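Local atomic coordinates of LRR receptor-like serine/threonine-protein kinase RGI3 (Arabidopsis thaliana, PDB entry 5HZ0), a protein that acts as a cell-surface receptor for RGF peptide hormones, pairing with SERK co-receptors to maintain the root stem cell niche. Residues A[222-235]-A[245-257]. The protein carries 5 engineered substitutions. Sequence-based numbering, arbitrary orientation.
Sequences IPTTIGGLKKLQSL and KIPTELGNCPELW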
ATOM      1  N   ILE A 222      15.030   6.610  19.986  1.00 14.25           N
ATOM      2  CA  ILE A 222      15.136   5.177  20.280  1.00 13.70           C
ATOM      3  C   ILE A 222      16.235   4.982  21.312  1.00  9.18           C
ATOM      4  O   ILE A 222      17.397   5.313  21.063  1.00  6.51           O
ATOM      5  CB  ILE A 222      15.439   4.341  19.000  1.00  2.00           C
ATOM      6  CG1 ILE A 222      14.285   4.477  18.011  1.00  2.00           C
ATOM      7  CG2 ILE A 222      15.626   2.870  19.349  1.00  2.00           C
ATOM      8  CD1 ILE A 222      14.692   4.384  16.577  1.00  2.00           C
ATOM      9  N   PRO A 223      15.866   4.487  22.496  1.00  6.45           N
ATOM     10  CA  PRO A 223      16.875   4.397  23.554  1.00  4.16           C
ATOM     11  C   PRO A 223      18.059   3.513  23.174  1.00 13.48           C
ATOM     12  O   PRO A 223      17.909   2.421  22.644  1.00 24.29           O
ATOM     13  CB  PRO A 223      16.102   3.825  24.749  1.00  2.00           C
ATOM     14  CG  PRO A 223      14.799   3.344  24.190  1.00  9.24           C
ATOM     15  CD  PRO A 223      14.513   4.199  22.993  1.00  3.77           C
ATOM     16  N   THR A 224      19.246   4.035  23.431  1.00 11.11           N
ATOM     17  CA  THR A 224      20.484   3.331  23.191  1.00  9.82           C
ATOM     18  C   THR A 224      20.531   1.970  23.914  1.00 12.65           C
ATOM     19  O   THR A 224      21.097   1.003  23.399  1.00 13.11           O
ATOM     20  CB  THR A 224      21.654   4.217  23.639  1.00  8.46           C
ATOM     21  OG1 THR A 224      21.692   5.386  22.814  1.00 13.64           O
ATOM     22  CG2 THR A 224      22.958   3.492  23.470  1.00 12.95           C
ATOM     23  N   THR A 225      19.903   1.906  25.085  1.00  2.00           N
ATOM     24  CA  THR A 225      19.855   0.709  25.899  1.00  2.00           C
ATOM     25  C   THR A 225      19.278  -0.500  25.176  1.00 10.65           C
ATOM     26  O   THR A 225      19.529  -1.640  25.567  1.00  9.21           O
ATOM     27  CB  THR A 225      19.007   0.927  27.125  1.00  4.16           C
ATOM     28  OG1 THR A 225      17.696   1.341  26.714  1.00  5.12           O
ATOM     29  CG2 THR A 225      19.626   1.997  27.997  1.00 12.77           C
ATOM     30  N   ILE A 226      18.502  -0.249  24.128  1.00 10.32           N
ATOM     31  CA  ILE A 226      17.942  -1.329  23.331  1.00 13.36           C
ATOM     32  C   ILE A 226      19.038  -2.221  22.706  1.00 11.96           C
ATOM     33  O   ILE A 226      18.804  -3.386  22.413  1.00 12.03           O
ATOM     34  CB  ILE A 226      16.902  -0.788  22.311  1.00  5.62           C
ATOM     35  CG1 ILE A 226      15.604  -0.487  23.050  1.00  7.97           C
ATOM     36  CG2 ILE A 226      16.618  -1.782  21.198  1.00  8.72           C
ATOM     37  CD1 ILE A 226      14.369  -0.847  22.273  1.00 13.74           C
ATOM     38  N   GLY A 227      20.250  -1.696  22.579  1.00 10.55           N
ATOM     39  CA  GLY A 227      21.347  -2.484  22.035  1.00 15.98           C
ATOM     40  C   GLY A 227      21.935  -3.489  23.022  1.00 21.92           C
ATOM     41  O   GLY A 227      22.776  -4.312  22.667  1.00 27.16           O
ATOM     42  N   GLY A 228      21.502  -3.423  24.274  1.00 24.26           N
ATOM     43  CA  GLY A 228      22.007  -4.333  25.282  1.00  2.00           C
ATOM     44  C   GLY A 228      21.048  -5.484  25.469  1.00 10.63           C
ATOM     45  O   GLY A 228      21.232  -6.309  26.365  1.00  7.46           O
ATOM     46  N   LEU A 229      20.028  -5.560  24.614  1.00 11.04           N
ATOM     47  CA  LEU A 229      19.128  -6.705  24.661  1.00  6.55           C
ATOM     48  C   LEU A 229      19.660  -7.780  23.685  1.00  9.65           C
ATOM     49  O   LEU A 229      19.470  -7.690  22.462  1.00  2.00           O
ATOM     50  CB  LEU A 229      17.714  -6.261  24.255  1.00  2.00           C
ATOM     51  CG  LEU A 229      17.019  -5.181  25.105  1.00 12.76           C
ATOM     52  CD1 LEU A 229      15.578  -4.941  24.670  1.00 10.50           C
ATOM     53  CD2 LEU A 229      17.056  -5.506  26.573  1.00  2.14           C
ATOM     54  N   LYS A 230      20.251  -8.836  24.238  1.00 11.22           N
ATOM     55  CA  LYS A 230      21.001  -9.805  23.424  1.00 10.67           C
ATOM     56  C   LYS A 230      20.129 -10.828  22.708  1.00 10.74           C
ATOM     57  O   LYS A 230      20.577 -11.435  21.740  1.00  9.74           O
ATOM     58  CB  LYS A 230      22.084 -10.530  24.237  1.00 11.23           C
ATOM     59  CG  LYS A 230      23.084  -9.618  24.948  1.00 18.96           C
ATOM     60  CD  LYS A 230      23.688  -8.529  24.029  1.00 28.55           C
ATOM     61  CE  LYS A 230      24.648  -7.619  24.825  1.00 31.78           C
ATOM     62  NZ  LYS A 230      24.938  -6.299  24.191  1.00 33.40           N
ATOM     63  N   LYS A 231      18.893 -11.013  23.173  1.00  9.81           N
ATOM     64  CA  LYS A 231      17.967 -11.948  22.540  1.00  9.92           C
ATOM     65  C   LYS A 231      17.007 -11.292  21.547  1.00 11.30           C
ATOM     66  O   LYS A 231      16.177 -11.983  20.955  1.00 18.85           O
ATOM     67  CB  LYS A 231      17.145 -12.722  23.582  1.00 12.25           C
ATOM     68  CG  LYS A 231      17.918 -13.293  24.757  1.00  7.27           C
ATOM     69  CD  LYS A 231      18.835 -14.405  24.347  1.00 19.74           C
ATOM     70  CE  LYS A 231      19.362 -15.138  25.576  1.00 28.99           C
ATOM     71  NZ  LYS A 231      18.246 -15.688  26.407  1.00 32.37           N
ATOM     72  N   LEU A 232      17.111  -9.972  21.374  1.00  7.88           N
ATOM     73  CA  LEU A 232      16.202  -9.214  20.495  1.00  5.56           C
ATOM     74  C   LEU A 232      16.135  -9.749  19.058  1.00  6.13           C
ATOM     75  O   LEU A 232      17.157  -9.946  18.408  1.00  2.00           O
ATOM     76  CB  LEU A 232      16.614  -7.740  20.465  1.00 12.74           C
ATOM     77  CG  LEU A 232      15.651  -6.734  19.820  1.00 11.46           C
ATOM     78  CD1 LEU A 232      14.340  -6.745  20.577  1.00  2.08           C
ATOM     79  CD2 LEU A 232      16.253  -5.324  19.790  1.00  2.00           C
ATOM     80  N   GLN A 233      14.929  -9.966  18.558  1.00  2.03           N
ATOM     81  CA  GLN A 233      14.751 -10.531  17.221  1.00 10.11           C
ATOM     82  C   GLN A 233      14.026  -9.558  16.293  1.00 13.80           C
ATOM     83  O   GLN A 233      14.488  -9.268  15.190  1.00 16.74           O
ATOM     84  CB  GLN A 233      14.058 -11.906  17.257  1.00  2.34           C
ATOM     85  CG  GLN A 233      14.664 -12.849  18.296  1.00  8.29           C
ATOM     86  CD  GLN A 233      14.179 -14.290  18.180  1.00 15.32           C
ATOM     87  OE1 GLN A 233      13.420 -14.636  17.280  1.00 16.33           O
ATOM     88  NE2 GLN A 233      14.616 -15.133  19.107  1.00 14.23           N
ATOM     89  N   SER A 234      12.840  -9.133  16.692  1.00  2.28           N
ATOM     90  CA  SER A 234      12.082  -8.235  15.837  1.00  5.47           C
ATOM     91  C   SER A 234      11.745  -6.928  16.548  1.00 11.69           C
ATOM     92  O   SER A 234      11.272  -6.904  17.688  1.00 14.49           O
ATOM     93  CB  SER A 234      10.827  -8.917  15.305  1.00  2.67           C
ATOM     94  OG  SER A 234      10.007  -9.351  16.371  1.00  7.13           O
ATOM     95  N   LEU A 235      12.042  -5.834  15.876  1.00  2.04           N
ATOM     96  CA  LEU A 235      11.760  -4.522  16.416  1.00 16.60           C
ATOM     97  C   LEU A 235      10.812  -3.798  15.434  1.00  9.84           C
ATOM     98  O   LEU A 235      11.230  -3.378  14.354  1.00  3.66           O
ATOM     99  CB  LEU A 235      13.095  -3.792  16.584  1.00  2.00           C
ATOM    100  CG  LEU A 235      13.215  -2.528  17.427  1.00 18.81           C
ATOM    101  CD1 LEU A 235      12.762  -2.765  18.856  1.00 19.40           C
ATOM    102  CD2 LEU A 235      14.650  -2.012  17.402  1.00 12.31           C
ATOM    103  N   LYS A 245      18.986   9.962  16.060  1.00  7.04           N
ATOM    104  CA  LYS A 245      19.711   8.931  15.318  1.00 15.43           C
ATOM    105  C   LYS A 245      19.419   7.469  15.723  1.00 16.14           C
ATOM    106  O   LYS A 245      19.052   7.183  16.859  1.00 17.39           O
ATOM    107  CB  LYS A 245      21.222   9.232  15.295  1.00 14.34           C
ATOM    108  CG  LYS A 245      21.834   9.669  16.613  1.00 19.08           C
ATOM    109  CD  LYS A 245      23.201  10.341  16.391  1.00 29.21           C
ATOM    110  CE  LYS A 245      23.101  11.527  15.417  1.00 36.64           C
ATOM    111  NZ  LYS A 245      24.280  12.449  15.447  1.00 35.38           N
ATOM    112  N   ILE A 246      19.543   6.560  14.761  1.00 15.59           N
ATOM    113  CA  ILE A 246      19.463   5.125  15.031  1.00  7.50           C
ATOM    114  C   ILE A 246      20.615   4.718  15.939  1.00  4.19           C
ATOM    115  O   ILE A 246      21.769   5.004  15.643  1.00  6.06           O
ATOM    116  CB  ILE A 246      19.519   4.317  13.715  1.00  2.00           C
ATOM    117  CG1 ILE A 246      18.372   4.741  12.795  1.00  2.00           C
ATOM    118  CG2 ILE A 246      19.450   2.830  13.984  1.00  3.98           C
ATOM    119  CD1 ILE A 246      18.513   4.251  11.395  1.00  2.00           C
ATOM    120  N   PRO A 247      20.306   4.093  17.080  1.00  2.49           N
ATOM    121  CA  PRO A 247      21.399   3.668  17.962  1.00  2.57           C
ATOM    122  C   PRO A 247      22.361   2.712  17.256  1.00 10.15           C
ATOM    123  O   PRO A 247      21.959   1.745  16.614  1.00 10.04           O
ATOM    124  CB  PRO A 247      20.680   2.940  19.099  1.00  2.00           C
ATOM    125  CG  PRO A 247      19.309   3.479  19.099  1.00  7.60           C
ATOM    126  CD  PRO A 247      18.979   3.845  17.670  1.00  6.70           C
ATOM    127  N   THR A 248      23.639   3.029  17.363  1.00 10.03           N
ATOM    128  CA  THR A 248      24.711   2.185  16.879  1.00  7.69           C
ATOM    129  C   THR A 248      24.653   0.811  17.548  1.00 15.41           C
ATOM    130  O   THR A 248      24.901  -0.233  16.927  1.00 10.90           O
ATOM    131  CB  THR A 248      26.051   2.868  17.209  1.00  8.35           C
ATOM    132  OG1 THR A 248      26.463   3.647  16.083  1.00 10.34           O
ATOM    133  CG2 THR A 248      27.120   1.859  17.551  1.00 15.82           C
ATOM    134  N   GLU A 249      24.290   0.831  18.823  1.00  8.36           N
ATOM    135  CA  GLU A 249      24.318  -0.348  19.657  1.00  8.27           C
ATOM    136  C   GLU A 249      23.439  -1.488  19.149  1.00 11.83           C
ATOM    137  O   GLU A 249      23.610  -2.621  19.584  1.00  7.19           O
ATOM    138  CB  GLU A 249      23.925   0.030  21.084  1.00 10.51           C
ATOM    139  CG  GLU A 249      25.015   0.776  21.836  1.00  2.00           C
ATOM    140  CD  GLU A 249      25.231   2.166  21.322  1.00  9.76           C
ATOM    141  OE1 GLU A 249      24.292   2.721  20.707  1.00 14.86           O
ATOM    142  OE2 GLU A 249      26.331   2.712  21.535  1.00 11.89           O
ATOM    143  N   LEU A 250      22.500  -1.192  18.248  1.00  2.00           N
ATOM    144  CA  LEU A 250      21.673  -2.235  17.645  1.00 14.43           C
ATOM    145  C   LEU A 250      22.522  -3.290  16.912  1.00 17.01           C
ATOM    146  O   LEU A 250      22.112  -4.441  16.795  1.00 22.31           O
ATOM    147  CB  LEU A 250      20.631  -1.649  16.690  1.00  7.80           C
ATOM    148  CG  LEU A 250      19.407  -1.025  17.342  1.00 11.58           C
ATOM    149  CD1 LEU A 250      18.516  -0.385  16.289  1.00 13.84           C
ATOM    150  CD2 LEU A 250      18.636  -2.052  18.144  1.00  7.51           C
ATOM    151  N   GLY A 251      23.708  -2.899  16.450  1.00  5.66           N
ATOM    152  CA  GLY A 251      24.630  -3.842  15.853  1.00  9.45           C
ATOM    153  C   GLY A 251      25.103  -4.940  16.801  1.00 12.61           C
ATOM    154  O   GLY A 251      25.750  -5.895  16.378  1.00 17.09           O
ATOM    155  N   ASN A 252      24.780  -4.786  18.080  1.00 11.24           N
ATOM    156  CA  ASN A 252      25.134  -5.722  19.157  1.00 14.70           C
ATOM    157  C   ASN A 252      24.063  -6.770  19.484  1.00 15.35           C
ATOM    158  O   ASN A 252      24.119  -7.416  20.527  1.00 18.92           O
ATOM    159  CB  ASN A 252      25.546  -4.974  20.430  1.00 10.49           C
ATOM    160  CG  ASN A 252      26.600  -3.935  20.163  1.00 13.76           C
ATOM    161  OD1 ASN A 252      27.366  -4.054  19.203  1.00 14.41           O
ATOM    162  ND2 ASN A 252      26.634  -2.889  20.994  1.00 12.33           N
ATOM    163  N   CYS A 253      23.059  -6.887  18.625  1.00 12.48           N
ATOM    164  CA  CYS A 253      21.949  -7.799  18.867  1.00  9.70           C
ATOM    165  C   CYS A 253      22.012  -8.902  17.809  1.00 12.24           C
ATOM    166  O   CYS A 253      21.427  -8.781  16.731  1.00  9.25           O
ATOM    167  CB  CYS A 253      20.616  -7.053  18.771  1.00  7.54           C
ATOM    168  SG  CYS A 253      20.401  -5.711  19.981  1.00 13.19           S
ATOM    169  N   PRO A 254      22.754  -9.977  18.118  1.00  8.77           N
ATOM    170  CA  PRO A 254      23.104 -11.011  17.143  1.00  9.06           C
ATOM    171  C   PRO A 254      21.888 -11.655  16.508  1.00  9.36           C
ATOM    172  O   PRO A 254      21.992 -12.134  15.388  1.00 13.41           O
ATOM    173  CB  PRO A 254      23.880 -12.048  17.978  1.00  2.00           C
ATOM    174  CG  PRO A 254      24.315 -11.337  19.174  1.00  9.74           C
ATOM    175  CD  PRO A 254      23.254 -10.311  19.464  1.00  8.64           C
ATOM    176  N   GLU A 255      20.757 -11.664  17.201  1.00  8.43           N
ATOM    177  CA  GLU A 255      19.575 -12.368  16.708  1.00  2.00           C
ATOM    178  C   GLU A 255      18.594 -11.505  15.937  1.00  2.00           C
ATOM    179  O   GLU A 255      17.512 -11.961  15.607  1.00  6.33           O
ATOM    180  CB  GLU A 255      18.833 -13.062  17.849  1.00 11.87           C
ATOM    181  CG  GLU A 255      19.663 -14.076  18.607  1.00 20.37           C
ATOM    182  CD  GLU A 255      18.810 -14.889  19.556  1.00 44.48           C
ATOM    183  OE1 GLU A 255      17.590 -14.611  19.641  1.00 50.46           O
ATOM    184  OE2 GLU A 255      19.352 -15.805  20.218  1.00 57.22           O
ATOM    185  N   LEU A 256      18.946 -10.259  15.660  1.00  2.00           N
ATOM    186  CA  LEU A 256      17.950  -9.338  15.145  1.00  6.12           C
ATOM    187  C   LEU A 256      17.729  -9.614  13.663  1.00  2.00           C
ATOM    188  O   LEU A 256      18.627  -9.451  12.844  1.00  4.62           O
ATOM    189  CB  LEU A 256      18.482  -7.925  15.356  1.00  5.70           C
ATOM    190  CG  LEU A 256      17.596  -6.694  15.212  1.00 16.34           C
ATOM    191  CD1 LEU A 256      16.289  -6.891  15.953  1.00  2.00           C
ATOM    192  CD2 LEU A 256      18.361  -5.493  15.757  1.00  2.00           C
ATOM    193  N   TRP A 257      16.541 -10.089  13.318  1.00  5.46           N
ATOM    194  CA  TRP A 257      16.261 -10.386  11.919  1.00  8.36           C
ATOM    195  C   TRP A 257      15.350  -9.394  11.201  1.00  8.59           C
ATOM    196  O   TRP A 257      15.349  -9.318   9.964  1.00  4.07           O
ATOM    197  CB  TRP A 257      15.726 -11.818  11.784  1.00  2.00           C
ATOM    198  CG  TRP A 257      14.339 -12.002  12.304  1.00  2.00           C
ATOM    199  CD1 TRP A 257      13.974 -12.297  13.577  1.00  2.07           C
ATOM    200  CD2 TRP A 257      13.128 -11.904  11.551  1.00  2.09           C
ATOM    201  NE1 TRP A 257      12.614 -12.400  13.664  1.00  2.46           N
ATOM    202  CE2 TRP A 257      12.072 -12.162  12.430  1.00  2.48           C
ATOM    203  CE3 TRP A 257      12.842 -11.639  10.215  1.00  2.06           C
ATOM    204  CZ2 TRP A 257      10.752 -12.162  12.021  1.00  2.82           C
ATOM    205  CZ3 TRP A 257      11.532 -11.650   9.808  1.00  2.38           C
ATOM    206  CH2 TRP A 257      10.503 -11.907  10.708  1.00  2.76           C
TER
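Q233 and W257 are joined by the one backbone hydrogen bond between 222-235 and 245-257: W257 N donates to Q233 O over 2.9 Å. The Q233 side chain can be followed outward from there. Its CB lies between W257 CD1 (3.7 Å) and E255 O; CG, beside the backbone N (chi1 -47°), and then CD pack against E255 OE1; and the extended chain carries NE2 to a weak, bent hydrogen bond with that same OE1 (3.1 Å). The Q233 amide and E255 carboxylate planes stand 66° apart. K231, whose CD lies near E255 OE2, sends its amine to a salt bridge with E207 of the preceding coil. Inward, L232 and L256 run alongside one another in the same direction, with L232 CG 3.9 Å from L256 CD1. L250 CD2 reaches I226 CG2 (3.7 Å) and also faces L235 CD2, while C253 SG sits 3.3 Å from L229 O. The two 3-10 turns, 224-228 and 248-251, pack where G227 CA meets E249 O, and E249 CB rests near that CA. At the far end the P247 ring is set roughly perpendicular to the I222 side chain, its CG 3.7 Å from I222 CG2. These are equivalent parts of successive coils in the extracellular leucine-rich-repeat solenoid, leading into strands 234-236 and 258-260. Chemically, an apolar cluster of I226, L232, L235, L250 and L256, with C253 beside it, and a separate I222-P247 pair hold the coils together largely by van der Waals packing, aided by backbone at G227; both hydrogen bonds between the segments involve Q233, near the strands.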